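Predicted DNA-binding transcriptional regulator (Aliivibrio fischeri ES114, PDB 7DWN) probably binds cis-regulatory DNA as a tetrameric transcription factor of the LysR family, with a helix-turn-helix domain joined to a substrate-binding domain. Local coordinates at residues Glu207-Gln212 with Leu262-Glu267; Tyr183-Gln188 with Glu211-Thr216; Thr167-Val172 with Ser200-Gln205. All coordinates share one frame; numbering follows the deposited sequence.

Interaction 1. Residues Glu207-Gln212 with Leu262-Glu267; sequences EIIREQ and LRLPIE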
ATOM      1  N   GLU A 207      32.593 -15.435  -0.078  1.00 67.86           N
ATOM      2  CA  GLU A 207      32.144 -16.701  -0.648  1.00 78.49           C
ATOM      3  C   GLU A 207      32.980 -17.135  -1.849  1.00 81.99           C
ATOM      4  O   GLU A 207      33.002 -18.325  -2.177  1.00 90.23           O
ATOM      5  CB  GLU A 207      30.668 -16.591  -1.047  1.00 87.03           C
ATOM      6  CG  GLU A 207      29.996 -17.917  -1.360  1.00 96.35           C
ATOM      7  CD  GLU A 207      29.811 -18.785  -0.130  1.00103.27           C
ATOM      8  OE1 GLU A 207      29.855 -18.248   0.998  1.00104.46           O
ATOM      9  OE2 GLU A 207      29.621 -20.008  -0.290  1.00108.18           O
ATOM     10  N   ILE A 208      33.676 -16.201  -2.503  1.00 76.60           N
ATOM     11  CA  ILE A 208      34.467 -16.547  -3.680  1.00 74.16           C
ATOM     12  C   ILE A 208      35.649 -17.430  -3.298  1.00 67.06           C
ATOM     13  O   ILE A 208      35.982 -18.387  -4.007  1.00 67.73           O
ATOM     14  CB  ILE A 208      34.923 -15.268  -4.407  1.00 78.17           C
ATOM     15  CG1 ILE A 208      33.721 -14.541  -5.010  1.00 83.63           C
ATOM     16  CG2 ILE A 208      35.949 -15.590  -5.487  1.00 79.95           C
ATOM     17  CD1 ILE A 208      32.970 -15.356  -6.040  1.00 88.61           C
ATOM     18  N   ILE A 209      36.295 -17.134  -2.172  1.00 64.11           N
ATOM     19  CA  ILE A 209      37.496 -17.842  -1.749  1.00 63.90           C
ATOM     20  C   ILE A 209      37.225 -18.778  -0.578  1.00 72.79           C
ATOM     21  O   ILE A 209      38.169 -19.339  -0.013  1.00 70.78           O
ATOM     22  CB  ILE A 209      38.631 -16.861  -1.413  1.00 60.44           C
ATOM     23  CG1 ILE A 209      38.161 -15.812  -0.401  1.00 64.52           C
ATOM     24  CG2 ILE A 209      39.151 -16.195  -2.677  1.00 59.56           C
ATOM     25  CD1 ILE A 209      38.401 -16.191   1.047  1.00 62.40           C
ATOM     26  N   ARG A 210      35.957 -18.931  -0.176  1.00 82.87           N
ATOM     27  CA  ARG A 210      35.624 -19.861   0.906  1.00 84.25           C
ATOM     28  C   ARG A 210      36.324 -21.220   0.779  1.00 90.98           C
ATOM     29  O   ARG A 210      36.807 -21.765   1.779  1.00 83.51           O
ATOM     30  CB  ARG A 210      34.111 -20.060   0.976  1.00 83.38           C
ATOM     31  CG  ARG A 210      33.663 -20.667   2.289  1.00 89.47           C
ATOM     32  CD  ARG A 210      32.162 -20.595   2.461  1.00 92.74           C
ATOM     33  NE  ARG A 210      31.779 -20.897   3.835  1.00 94.12           N
ATOM     34  CZ  ARG A 210      31.634 -22.128   4.317  1.00 99.72           C
ATOM     35  NH1 ARG A 210      31.835 -23.178   3.533  1.00102.02           N
ATOM     36  NH2 ARG A 210      31.284 -22.310   5.583  1.00102.59           N
ATOM     37  N   GLU A 211      36.393 -21.788  -0.431  1.00102.78           N
ATOM     38  CA  GLU A 211      36.929 -23.145  -0.571  1.00108.42           C
ATOM     39  C   GLU A 211      38.429 -23.229  -0.315  1.00105.91           C
ATOM     40  O   GLU A 211      38.946 -24.334  -0.116  1.00116.55           O
ATOM     41  CB  GLU A 211      36.635 -23.712  -1.963  1.00117.73           C
ATOM     42  CG  GLU A 211      35.194 -24.141  -2.197  1.00126.89           C
ATOM     43  CD  GLU A 211      34.717 -25.196  -1.215  1.00135.78           C
ATOM     44  OE1 GLU A 211      33.632 -25.007  -0.624  1.00137.73           O
ATOM     45  OE2 GLU A 211      35.425 -26.209  -1.028  1.00140.19           O
ATOM     46  N   GLN A 212      39.137 -22.105  -0.319  1.00 96.18           N
ATOM     47  CA  GLN A 212      40.582 -22.097  -0.144  1.00 85.93           C
ATOM     48  C   GLN A 212      41.006 -22.102   1.319  1.00 79.37           C
ATOM     49  O   GLN A 212      42.210 -22.093   1.598  1.00 77.23           O
ATOM     50  CB  GLN A 212      41.189 -20.877  -0.844  1.00 86.61           C
ATOM     51  CG  GLN A 212      40.808 -20.740  -2.309  1.00 93.97           C
ATOM     52  CD  GLN A 212      41.503 -19.569  -2.980  1.00 99.90           C
ATOM     53  OE1 GLN A 212      42.274 -18.847  -2.349  1.00102.88           O
ATOM     54  NE2 GLN A 212      41.233 -19.378  -4.266  1.00101.81           N
ATOM     55  N   LEU A 262      43.862 -14.272  -0.957  1.00 63.99           N
ATOM     56  CA  LEU A 262      42.743 -14.167  -0.029  1.00 61.44           C
ATOM     57  C   LEU A 262      42.276 -12.730   0.159  1.00 63.41           C
ATOM     58  O   LEU A 262      41.139 -12.516   0.594  1.00 65.33           O
ATOM     59  CB  LEU A 262      43.114 -14.772   1.327  1.00 58.74           C
ATOM     60  CG  LEU A 262      43.396 -16.275   1.351  1.00 54.99           C
ATOM     61  CD1 LEU A 262      43.657 -16.753   2.771  1.00 60.45           C
ATOM     62  CD2 LEU A 262      42.246 -17.049   0.726  1.00 49.66           C
ATOM     63  N   ARG A 263      43.122 -11.749  -0.151  1.00 57.63           N
ATOM     64  CA  ARG A 263      42.713 -10.350  -0.106  1.00 60.75           C
ATOM     65  C   ARG A 263      41.759 -10.068  -1.261  1.00 60.26           C
ATOM     66  O   ARG A 263      42.121 -10.252  -2.428  1.00 59.14           O
ATOM     67  CB  ARG A 263      43.937  -9.440  -0.177  1.00 54.83           C
ATOM     68  CG  ARG A 263      44.949  -9.655   0.942  1.00 53.56           C
ATOM     69  CD  ARG A 263      46.120  -8.691   0.809  1.00 60.84           C
ATOM     70  NE  ARG A 263      46.998  -8.699   1.978  1.00 67.01           N
ATOM     71  CZ  ARG A 263      48.100  -9.434   2.084  1.00 69.82           C
ATOM     72  NH1 ARG A 263      48.468 -10.230   1.091  1.00 75.11           N
ATOM     73  NH2 ARG A 263      48.840  -9.374   3.183  1.00 71.00           N
ATOM     74  N   LEU A 264      40.543  -9.623  -0.946  1.00 50.41           N
ATOM     75  CA  LEU A 264      39.503  -9.554  -1.968  1.00 39.47           C
ATOM     76  C   LEU A 264      39.198  -8.114  -2.341  1.00 40.25           C
ATOM     77  O   LEU A 264      38.976  -7.292  -1.448  1.00 37.74           O
ATOM     78  CB  LEU A 264      38.230 -10.240  -1.470  1.00 47.02           C
ATOM     79  CG  LEU A 264      38.406 -11.692  -1.030  1.00 48.50           C
ATOM     80  CD1 LEU A 264      37.247 -12.119  -0.148  1.00 52.01           C
ATOM     81  CD2 LEU A 264      38.526 -12.603  -2.240  1.00 46.26           C
ATOM     82  N   PRO A 265      39.155  -7.759  -3.622  1.00 46.55           N
ATOM     83  CA  PRO A 265      38.844  -6.370  -3.980  1.00 37.55           C
ATOM     84  C   PRO A 265      37.382  -6.033  -3.726  1.00 35.13           C
ATOM     85  O   PRO A 265      36.487  -6.855  -3.939  1.00 35.43           O
ATOM     86  CB  PRO A 265      39.184  -6.305  -5.474  1.00 35.56           C
ATOM     87  CG  PRO A 265      39.005  -7.700  -5.952  1.00 40.30           C
ATOM     88  CD  PRO A 265      39.437  -8.584  -4.810  1.00 48.36           C
ATOM     89  N   ILE A 266      37.150  -4.808  -3.249  1.00 39.07           N
ATOM     90  CA  ILE A 266      35.818  -4.228  -3.127  1.00 40.32           C
ATOM     91  C   ILE A 266      35.897  -2.783  -3.602  1.00 45.43           C
ATOM     92  O   ILE A 266      36.966  -2.172  -3.626  1.00 48.96           O
ATOM     93  CB  ILE A 266      35.259  -4.288  -1.684  1.00 36.28           C
ATOM     94  CG1 ILE A 266      36.238  -3.655  -0.691  1.00 42.53           C
ATOM     95  CG2 ILE A 266      34.929  -5.721  -1.287  1.00 39.23           C
ATOM     96  CD1 ILE A 266      35.704  -3.590   0.732  1.00 51.52           C
ATOM     97  N   GLU A 267      34.750  -2.238  -3.997  1.00 40.58           N
ATOM     98  CA  GLU A 267      34.664  -0.863  -4.472  1.00 38.68           C
ATOM     99  C   GLU A 267      33.487  -0.185  -3.794  1.00 34.45           C
ATOM    100  O   GLU A 267      32.462  -0.826  -3.548  1.00 33.72           O
ATOM    101  CB  GLU A 267      34.480  -0.806  -5.995  1.00 38.28           C
ATOM    102  CG  GLU A 267      35.544  -1.538  -6.787  1.00 45.63           C
ATOM    103  CD  GLU A 267      35.086  -1.873  -8.191  1.00 46.11           C
ATOM    104  OE1 GLU A 267      33.937  -1.522  -8.539  1.00 48.52           O
ATOM    105  OE2 GLU A 267      35.868  -2.492  -8.943  1.00 50.01           O
TER
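Ile-209, from segment 207-212, meets Leu-264 and Leu-262, and the contact is made largely of methyl and methylene groups. Ile-209 and Leu-264 point at one another: Ile-209 CG2 lies 3.7 Å from Leu-264 CD2, and Ile-209 CG1 fits against both leucine methyls, 3.8 Å from Leu-264 CD1. Beyond it, Ile-209 CD1 reaches Leu-262 CD2 at 4.0 Å, and here the two side chains cross at about a right angle. Two isoleucine torsions share the work. With chi1 at 53°, CG1 sits between the backbone N and the carbonyl carbon, and both CG1 and CG2 face Leu-264; the next torsion, chi2 at 91° and well away from a staggered value, carries CD1 to Leu-262. Gln-212 adds the outer margin. Its extended chain runs past Leu-262 in the opposite direction, and Gln-212 OE1 comes within 3.6 Å of Leu-262 CD2, a van der Waals contact at the exposed side of an otherwise buried cluster. The turn that brings this amide round is closed by a backbone bond from Gln-212 N to Ile-209 O, 2.9 Å long.

Trp-239 of strand 238-241 completes the second shell: it touches both Ile-209 and Leu-264, and its indole NE1 binds Leu-262 O, which fixes the leucine backbone just ahead of strand 264-272. Leu-264 itself is held in the sheet by backbone pairing with Leu-169. Segment 207-212 is thereby laid over strand 264-272, which has partners in 160-174 and 145-149, within the LysR substrate-binding domain of periplasmic-binding-protein type. About 220 Å² is buried in total without a polar bond between the segments, so their cohesion probably comes from van der Waals packing and the hydrophobic effect.

Interaction 2. Residues Tyr183-Gln188 with Glu211-Thr216; sequences YDFISQ and EQVALT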
ATOM      1  N   TYR A 183      45.418 -16.625  15.322  1.00 57.59           N
ATOM      2  CA  TYR A 183      44.893 -17.618  14.403  1.00 56.75           C
ATOM      3  C   TYR A 183      45.643 -17.522  13.082  1.00 65.52           C
ATOM      4  O   TYR A 183      46.285 -16.512  12.779  1.00 72.19           O
ATOM      5  CB  TYR A 183      43.393 -17.427  14.180  1.00 52.99           C
ATOM      6  CG  TYR A 183      42.604 -17.313  15.461  1.00 55.19           C
ATOM      7  CD1 TYR A 183      42.325 -18.438  16.227  1.00 53.59           C
ATOM      8  CD2 TYR A 183      42.139 -16.083  15.907  1.00 55.06           C
ATOM      9  CE1 TYR A 183      41.606 -18.341  17.401  1.00 48.51           C
ATOM     10  CE2 TYR A 183      41.417 -15.978  17.082  1.00 55.09           C
ATOM     11  CZ  TYR A 183      41.152 -17.112  17.823  1.00 49.59           C
ATOM     12  OH  TYR A 183      40.435 -17.016  18.992  1.00 49.41           O
ATOM     13  N   ASP A 184      45.555 -18.586  12.292  1.00 65.08           N
ATOM     14  CA  ASP A 184      46.329 -18.656  11.065  1.00 67.03           C
ATOM     15  C   ASP A 184      45.733 -19.735  10.167  1.00 67.63           C
ATOM     16  O   ASP A 184      44.822 -20.467  10.561  1.00 61.99           O
ATOM     17  CB  ASP A 184      47.801 -18.936  11.368  1.00 76.60           C
ATOM     18  CG  ASP A 184      48.098 -20.410  11.466  1.00 83.69           C
ATOM     19  OD1 ASP A 184      48.188 -21.047  10.404  1.00 84.55           O
ATOM     20  OD2 ASP A 184      48.220 -20.939  12.589  1.00 89.43           O
ATOM     21  N   PHE A 185      46.285 -19.843   8.954  1.00 78.75           N
ATOM     22  CA  PHE A 185      45.839 -20.821   7.970  1.00 87.76           C
ATOM     23  C   PHE A 185      46.861 -21.924   7.699  1.00 95.40           C
ATOM     24  O   PHE A 185      46.584 -22.812   6.884  1.00 96.84           O
ATOM     25  CB  PHE A 185      45.481 -20.125   6.646  1.00 86.88           C
ATOM     26  CG  PHE A 185      44.269 -19.236   6.733  1.00 88.03           C
ATOM     27  CD1 PHE A 185      42.996 -19.779   6.810  1.00 90.53           C
ATOM     28  CD2 PHE A 185      44.404 -17.855   6.717  1.00 92.70           C
ATOM     29  CE1 PHE A 185      41.881 -18.964   6.887  1.00 91.21           C
ATOM     30  CE2 PHE A 185      43.292 -17.034   6.787  1.00 93.45           C
ATOM     31  CZ  PHE A 185      42.030 -17.589   6.875  1.00 91.07           C
ATOM     32  N   ILE A 186      48.028 -21.898   8.351  1.00101.29           N
ATOM     33  CA  ILE A 186      49.005 -22.967   8.151  1.00107.79           C
ATOM     34  C   ILE A 186      48.543 -24.247   8.838  1.00110.96           C
ATOM     35  O   ILE A 186      48.773 -25.354   8.332  1.00111.42           O
ATOM     36  CB  ILE A 186      50.407 -22.533   8.631  1.00109.97           C
ATOM     37  CG1 ILE A 186      50.881 -21.253   7.923  1.00113.85           C
ATOM     38  CG2 ILE A 186      51.403 -23.673   8.466  1.00106.91           C
ATOM     39  CD1 ILE A 186      50.968 -21.351   6.410  1.00115.25           C
ATOM     40  N   SER A 187      47.880 -24.129   9.987  1.00111.89           N
ATOM     41  CA  SER A 187      47.340 -25.312  10.644  1.00118.29           C
ATOM     42  C   SER A 187      46.321 -25.985   9.737  1.00126.29           C
ATOM     43  O   SER A 187      45.495 -25.315   9.109  1.00123.69           O
ATOM     44  CB  SER A 187      46.689 -24.924  11.973  1.00113.61           C
ATOM     45  OG  SER A 187      47.632 -24.390  12.885  1.00112.72           O
ATOM     46  N   GLN A 188      46.389 -27.316   9.650  1.00135.02           N
ATOM     47  CA  GLN A 188      45.353 -28.063   8.950  1.00141.35           C
ATOM     48  C   GLN A 188      44.051 -28.094   9.741  1.00132.45           C
ATOM     49  O   GLN A 188      43.212 -28.962   9.485  1.00135.37           O
ATOM     50  CB  GLN A 188      45.823 -29.489   8.641  1.00155.04           C
ATOM     51  CG  GLN A 188      46.111 -30.363   9.852  1.00165.05           C
ATOM     52  CD  GLN A 188      46.576 -31.738   9.460  1.00173.20           C
ATOM     53  OE1 GLN A 188      47.111 -31.923   8.374  1.00176.48           O
ATOM     54  NE2 GLN A 188      46.355 -32.719  10.330  1.00176.20           N
ATOM     55  N   GLU A 211      36.393 -21.788  -0.431  1.00102.78           N
ATOM     56  CA  GLU A 211      36.929 -23.145  -0.571  1.00108.42           C
ATOM     57  C   GLU A 211      38.429 -23.229  -0.315  1.00105.91           C
ATOM     58  O   GLU A 211      38.946 -24.334  -0.116  1.00116.55           O
ATOM     59  CB  GLU A 211      36.635 -23.712  -1.963  1.00117.73           C
ATOM     60  CG  GLU A 211      35.194 -24.141  -2.197  1.00126.89           C
ATOM     61  CD  GLU A 211      34.717 -25.196  -1.215  1.00135.78           C
ATOM     62  OE1 GLU A 211      33.632 -25.007  -0.624  1.00137.73           O
ATOM     63  OE2 GLU A 211      35.425 -26.209  -1.028  1.00140.19           O
ATOM     64  N   GLN A 212      39.137 -22.105  -0.319  1.00 96.18           N
ATOM     65  CA  GLN A 212      40.582 -22.097  -0.144  1.00 85.93           C
ATOM     66  C   GLN A 212      41.006 -22.102   1.319  1.00 79.37           C
ATOM     67  O   GLN A 212      42.210 -22.093   1.598  1.00 77.23           O
ATOM     68  CB  GLN A 212      41.189 -20.877  -0.844  1.00 86.61           C
ATOM     69  CG  GLN A 212      40.808 -20.740  -2.309  1.00 93.97           C
ATOM     70  CD  GLN A 212      41.503 -19.569  -2.980  1.00 99.90           C
ATOM     71  OE1 GLN A 212      42.274 -18.847  -2.349  1.00102.88           O
ATOM     72  NE2 GLN A 212      41.233 -19.378  -4.266  1.00101.81           N
ATOM     73  N   VAL A 213      40.060 -22.111   2.256  1.00 73.16           N
ATOM     74  CA  VAL A 213      40.363 -21.973   3.674  1.00 71.02           C
ATOM     75  C   VAL A 213      39.421 -22.855   4.483  1.00 73.41           C
ATOM     76  O   VAL A 213      38.309 -23.173   4.049  1.00 75.75           O
ATOM     77  CB  VAL A 213      40.258 -20.501   4.132  1.00 72.96           C
ATOM     78  CG1 VAL A 213      41.389 -19.673   3.539  1.00 76.12           C
ATOM     79  CG2 VAL A 213      38.919 -19.924   3.720  1.00 71.50           C
ATOM     80  N   ALA A 214      39.877 -23.255   5.671  1.00 71.67           N
ATOM     81  CA  ALA A 214      39.090 -24.070   6.591  1.00 65.91           C
ATOM     82  C   ALA A 214      38.549 -23.153   7.683  1.00 59.16           C
ATOM     83  O   ALA A 214      39.287 -22.736   8.580  1.00 59.64           O
ATOM     84  CB  ALA A 214      39.930 -25.203   7.174  1.00 66.17           C
ATOM     85  N   LEU A 215      37.260 -22.843   7.607  1.00 51.97           N
ATOM     86  CA  LEU A 215      36.613 -21.911   8.518  1.00 50.18           C
ATOM     87  C   LEU A 215      35.465 -22.605   9.236  1.00 58.40           C
ATOM     88  O   LEU A 215      34.768 -23.435   8.642  1.00 56.34           O
ATOM     89  CB  LEU A 215      36.073 -20.690   7.766  1.00 49.83           C
ATOM     90  CG  LEU A 215      37.053 -19.915   6.886  1.00 58.18           C
ATOM     91  CD1 LEU A 215      36.312 -18.900   6.032  1.00 50.58           C
ATOM     92  CD2 LEU A 215      38.100 -19.234   7.746  1.00 64.42           C
ATOM     93  N   THR A 216      35.263 -22.266  10.504  1.00 58.65           N
ATOM     94  CA  THR A 216      34.060 -22.685  11.217  1.00 58.60           C
ATOM     95  C   THR A 216      33.345 -21.444  11.734  1.00 50.89           C
ATOM     96  O   THR A 216      33.910 -20.705  12.565  1.00 46.29           O
ATOM     97  CB  THR A 216      34.382 -23.652  12.365  1.00 55.99           C
ATOM     98  OG1 THR A 216      33.262 -23.731  13.251  1.00 65.40           O
ATOM     99  CG2 THR A 216      35.622 -23.219  13.133  1.00 46.77           C
TER
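Tyr-183 OH bonds to the backbone O of Lys-234 and holds the start of the loop from which Phe-185, two residues on, reaches Val-213 and Leu-215. The phenyl ring is gripped on two aspects. Val-213 CG1 lies over one face, 3.5 Å from Phe-185 CE1, and the valine CB is equally close to that carbon. The two side chains approach at a slant. The valine sits over the CD1-CE1 side of the ring, with Phe-185 CZ farther from Val-213 CG1 at 4.0 Å. Leu-215 comes instead to the edge, where Leu-215 CD2 lies in the ring plane, 3.9 Å from Phe-185 CE1. A single ring carbon thus carries a face contact and an edge contact together. The valine torsion places the touching methyl: CG1 stands anti to the carbonyl carbon (chi1 -70°), beside its own backbone N, and presses on the ring. All three residues are partly exposed, and the contact buries a modest 142 Å².

Around it, Phe-185 also touches Ile-237, Ile-257 and Trp-239, and Leu-215 packs on Trp-193 and Trp-239. The loop 183-188 follows strand 160-174 and precedes strand 191-195, which pairs in parallel with strand 215-221: Thr-216 makes backbone bonds with Val-191 and Trp-193. Phe-185 thus touches both residues 213-215, at the start of strand 215-221, and Trp-239 of strand 238-241.

Interaction 3. Residues Thr167-Val172 with Ser200-Gln205; sequences TELLPV and SYMGRQ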
ATOM      1  N   THR A 167      39.267  -0.779  -2.646  1.00 47.71           N
ATOM      2  CA  THR A 167      39.911  -1.200  -1.411  1.00 49.00           C
ATOM      3  C   THR A 167      39.915  -2.728  -1.390  1.00 41.50           C
ATOM      4  O   THR A 167      39.470  -3.376  -2.339  1.00 34.33           O
ATOM      5  CB  THR A 167      39.173  -0.580  -0.211  1.00 59.63           C
ATOM      6  OG1 THR A 167      39.016   0.827  -0.438  1.00 65.06           O
ATOM      7  CG2 THR A 167      39.920  -0.773   1.099  1.00 54.06           C
ATOM      8  N   GLU A 168      40.426  -3.319  -0.313  1.00 40.17           N
ATOM      9  CA  GLU A 168      40.429  -4.765  -0.157  1.00 43.53           C
ATOM     10  C   GLU A 168      39.822  -5.166   1.180  1.00 41.42           C
ATOM     11  O   GLU A 168      39.999  -4.487   2.196  1.00 41.91           O
ATOM     12  CB  GLU A 168      41.845  -5.346  -0.252  1.00 41.24           C
ATOM     13  CG  GLU A 168      42.618  -4.965  -1.502  1.00 54.86           C
ATOM     14  CD  GLU A 168      43.968  -5.655  -1.569  1.00 62.46           C
ATOM     15  OE1 GLU A 168      44.070  -6.707  -2.234  1.00 64.36           O
ATOM     16  OE2 GLU A 168      44.923  -5.152  -0.941  1.00 67.50           O
ATOM     17  N   LEU A 169      39.089  -6.274   1.155  1.00 35.98           N
ATOM     18  CA  LEU A 169      38.791  -7.052   2.348  1.00 38.94           C
ATOM     19  C   LEU A 169      40.007  -7.906   2.676  1.00 42.76           C
ATOM     20  O   LEU A 169      40.394  -8.777   1.884  1.00 39.36           O
ATOM     21  CB  LEU A 169      37.568  -7.939   2.129  1.00 38.37           C
ATOM     22  CG  LEU A 169      36.219  -7.253   1.924  1.00 42.88           C
ATOM     23  CD1 LEU A 169      35.163  -8.266   1.515  1.00 44.89           C
ATOM     24  CD2 LEU A 169      35.809  -6.536   3.197  1.00 38.76           C
ATOM     25  N   LEU A 170      40.615  -7.641   3.832  1.00 43.32           N
ATOM     26  CA  LEU A 170      41.792  -8.335   4.329  1.00 41.16           C
ATOM     27  C   LEU A 170      41.389  -9.317   5.411  1.00 44.31           C
ATOM     28  O   LEU A 170      40.684  -8.928   6.360  1.00 38.64           O
ATOM     29  CB  LEU A 170      42.797  -7.334   4.893  1.00 38.91           C
ATOM     30  CG  LEU A 170      43.169  -6.159   3.989  1.00 38.15           C
ATOM     31  CD1 LEU A 170      44.107  -5.211   4.715  1.00 42.05           C
ATOM     32  CD2 LEU A 170      43.797  -6.653   2.697  1.00 31.27           C
ATOM     33  N   PRO A 171      41.770 -10.589   5.291  1.00 44.03           N
ATOM     34  CA  PRO A 171      41.551 -11.543   6.388  1.00 48.09           C
ATOM     35  C   PRO A 171      42.542 -11.273   7.510  1.00 46.81           C
ATOM     36  O   PRO A 171      43.757 -11.357   7.317  1.00 54.42           O
ATOM     37  CB  PRO A 171      41.792 -12.904   5.729  1.00 52.07           C
ATOM     38  CG  PRO A 171      42.720 -12.607   4.593  1.00 55.25           C
ATOM     39  CD  PRO A 171      42.365 -11.226   4.104  1.00 47.12           C
ATOM     40  N   VAL A 172      42.019 -10.937   8.686  1.00 42.11           N
ATOM     41  CA  VAL A 172      42.852 -10.493   9.790  1.00 46.03           C
ATOM     42  C   VAL A 172      42.528 -11.281  11.051  1.00 55.03           C
ATOM     43  O   VAL A 172      41.419 -11.805  11.234  1.00 58.92           O
ATOM     44  CB  VAL A 172      42.702  -8.982  10.061  1.00 36.21           C
ATOM     45  CG1 VAL A 172      43.208  -8.180   8.876  1.00 44.28           C
ATOM     46  CG2 VAL A 172      41.255  -8.642  10.374  1.00 26.05           C
ATOM     47  N   SER A 200      25.062 -10.659   1.869  1.00 46.52           N
ATOM     48  CA  SER A 200      25.522  -9.283   1.795  1.00 39.71           C
ATOM     49  C   SER A 200      26.682  -9.169   0.807  1.00 43.70           C
ATOM     50  O   SER A 200      27.239 -10.164   0.336  1.00 41.57           O
ATOM     51  CB  SER A 200      25.944  -8.780   3.175  1.00 33.20           C
ATOM     52  OG  SER A 200      27.127  -9.426   3.612  1.00 34.49           O
ATOM     53  N   TYR A 201      27.048  -7.924   0.499  1.00 41.80           N
ATOM     54  CA  TYR A 201      28.080  -7.669  -0.501  1.00 39.67           C
ATOM     55  C   TYR A 201      29.424  -8.256  -0.076  1.00 35.33           C
ATOM     56  O   TYR A 201      30.026  -9.061  -0.799  1.00 38.13           O
ATOM     57  CB  TYR A 201      28.175  -6.162  -0.749  1.00 41.30           C
ATOM     58  CG  TYR A 201      29.377  -5.727  -1.549  1.00 43.47           C
ATOM     59  CD1 TYR A 201      29.445  -5.954  -2.917  1.00 36.79           C
ATOM     60  CD2 TYR A 201      30.437  -5.069  -0.939  1.00 42.74           C
ATOM     61  CE1 TYR A 201      30.540  -5.550  -3.649  1.00 34.45           C
ATOM     62  CE2 TYR A 201      31.535  -4.661  -1.664  1.00 31.09           C
ATOM     63  CZ  TYR A 201      31.581  -4.904  -3.017  1.00 28.86           C
ATOM     64  OH  TYR A 201      32.671  -4.499  -3.744  1.00 36.22           O
ATOM     65  N   MET A 202      29.901  -7.879   1.116  1.00 27.86           N
ATOM     66  CA  MET A 202      31.183  -8.391   1.599  1.00 42.17           C
ATOM     67  C   MET A 202      31.134  -9.901   1.823  1.00 34.96           C
ATOM     68  O   MET A 202      32.117 -10.611   1.560  1.00 41.22           O
ATOM     69  CB  MET A 202      31.585  -7.659   2.882  1.00 41.96           C
ATOM     70  CG  MET A 202      31.811  -6.164   2.688  1.00 41.99           C
ATOM     71  SD  MET A 202      32.404  -5.338   4.177  1.00 43.55           S
ATOM     72  CE  MET A 202      32.959  -3.773   3.503  1.00 33.50           C
ATOM     73  N   GLY A 203      29.998 -10.413   2.304  1.00 28.01           N
ATOM     74  CA  GLY A 203      29.844 -11.853   2.427  1.00 31.83           C
ATOM     75  C   GLY A 203      29.894 -12.558   1.085  1.00 41.85           C
ATOM     76  O   GLY A 203      30.512 -13.622   0.953  1.00 45.68           O
ATOM     77  N   ARG A 204      29.252 -11.974   0.068  1.00 50.61           N
ATOM     78  CA  ARG A 204      29.339 -12.537  -1.276  1.00 47.02           C
ATOM     79  C   ARG A 204      30.768 -12.504  -1.802  1.00 48.49           C
ATOM     80  O   ARG A 204      31.152 -13.367  -2.598  1.00 56.06           O
ATOM     81  CB  ARG A 204      28.399 -11.791  -2.228  1.00 49.59           C
ATOM     82  CG  ARG A 204      26.932 -12.163  -2.059  1.00 58.64           C
ATOM     83  CD  ARG A 204      26.033 -11.500  -3.100  1.00 69.57           C
ATOM     84  NE  ARG A 204      25.702 -10.115  -2.771  1.00 72.13           N
ATOM     85  CZ  ARG A 204      26.146  -9.058  -3.443  1.00 71.00           C
ATOM     86  NH1 ARG A 204      26.941  -9.222  -4.491  1.00 71.37           N
ATOM     87  NH2 ARG A 204      25.789  -7.834  -3.072  1.00 66.52           N
ATOM     88  N   GLN A 205      31.571 -11.529  -1.366  1.00 44.75           N
ATOM     89  CA  GLN A 205      32.972 -11.527  -1.776  1.00 45.80           C
ATOM     90  C   GLN A 205      33.758 -12.635  -1.078  1.00 45.57           C
ATOM     91  O   GLN A 205      34.591 -13.301  -1.706  1.00 53.80           O
ATOM     92  CB  GLN A 205      33.605 -10.161  -1.505  1.00 38.85           C
ATOM     93  CG  GLN A 205      32.869  -8.990  -2.144  1.00 44.68           C
ATOM     94  CD  GLN A 205      32.462  -9.256  -3.580  1.00 47.56           C
ATOM     95  OE1 GLN A 205      33.292  -9.606  -4.422  1.00 48.22           O
ATOM     96  NE2 GLN A 205      31.175  -9.092  -3.868  1.00 45.22           N
TER
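Leu-169 on strand 160-174 and Met-202 in the first turn of helix 201-209 mark the nearest backbone approach, with their CA atoms 7.8 Å apart, in a helix-on-sheet layer of the LysR substrate-binding domain. Leu-169 points at the helix. Leu-169 CD2 lies 3.7 Å from Met-202 SD and 4.0 Å from Met-202 CE, while Leu-169 CD1 lies 3.8 Å from Met-202 O, near Met-202 CB, and 3.9 Å from Gln-205 CB. The extended methionine passes at a slant to the leucine, and its sulfur comes closer than its end methyl. Ile-266 and Pro-241, from two strands flanking 160-174 in the sheet, pack against both Leu-169 and Met-202.

Toward Leu-169, Gln-205 offers its CB. Its chain bends at chi2 (-45°) and carries the amide back along the helix, where Gln-205 NE2 bonds to Tyr-201 O at 3.3 Å. That carbonyl also accepts from Gln-205 N, and the amide donor lies well above the carbonyl plane. On the ligand side, Met-202 N binds O1 of a MES molecule, probably from the crystallisation liquor; an acceptor at a helix start is consistent with the effector pocket expected in this family, as in related binding proteins. The helix begins with an N-cap: Ser-200 OG accepts a weak bond from Gly-203 N at 3.3 Å, and the same hydroxyl is hydrogen-bonded to Ser-197 O.

How the interactions relate
All three contacts lie in the LysR substrate-binding range, on the same side of the chain's centre. Interactions 1 and 3 are neighbours, their centres about 6 Å apart: both use helix 201-209, 3 near its start and 1 farther along, over adjacent antiparallel strands 160-174 and 264-272. Interaction 2 shares Glu-211 and Gln-212 with interaction 1; its centre is about 14 Å from that of interaction 1 and about 16 Å from that of interaction 3. Leu-262 CD1 packs 3.8 Å from Val-213 CG1. Along the chain interaction 3 closes before interaction 1 opens, while 2 and 3 alternate. Interaction 1 thus lies between the others, bonded through the sheet to 3 and packed through Leu-262 against 2.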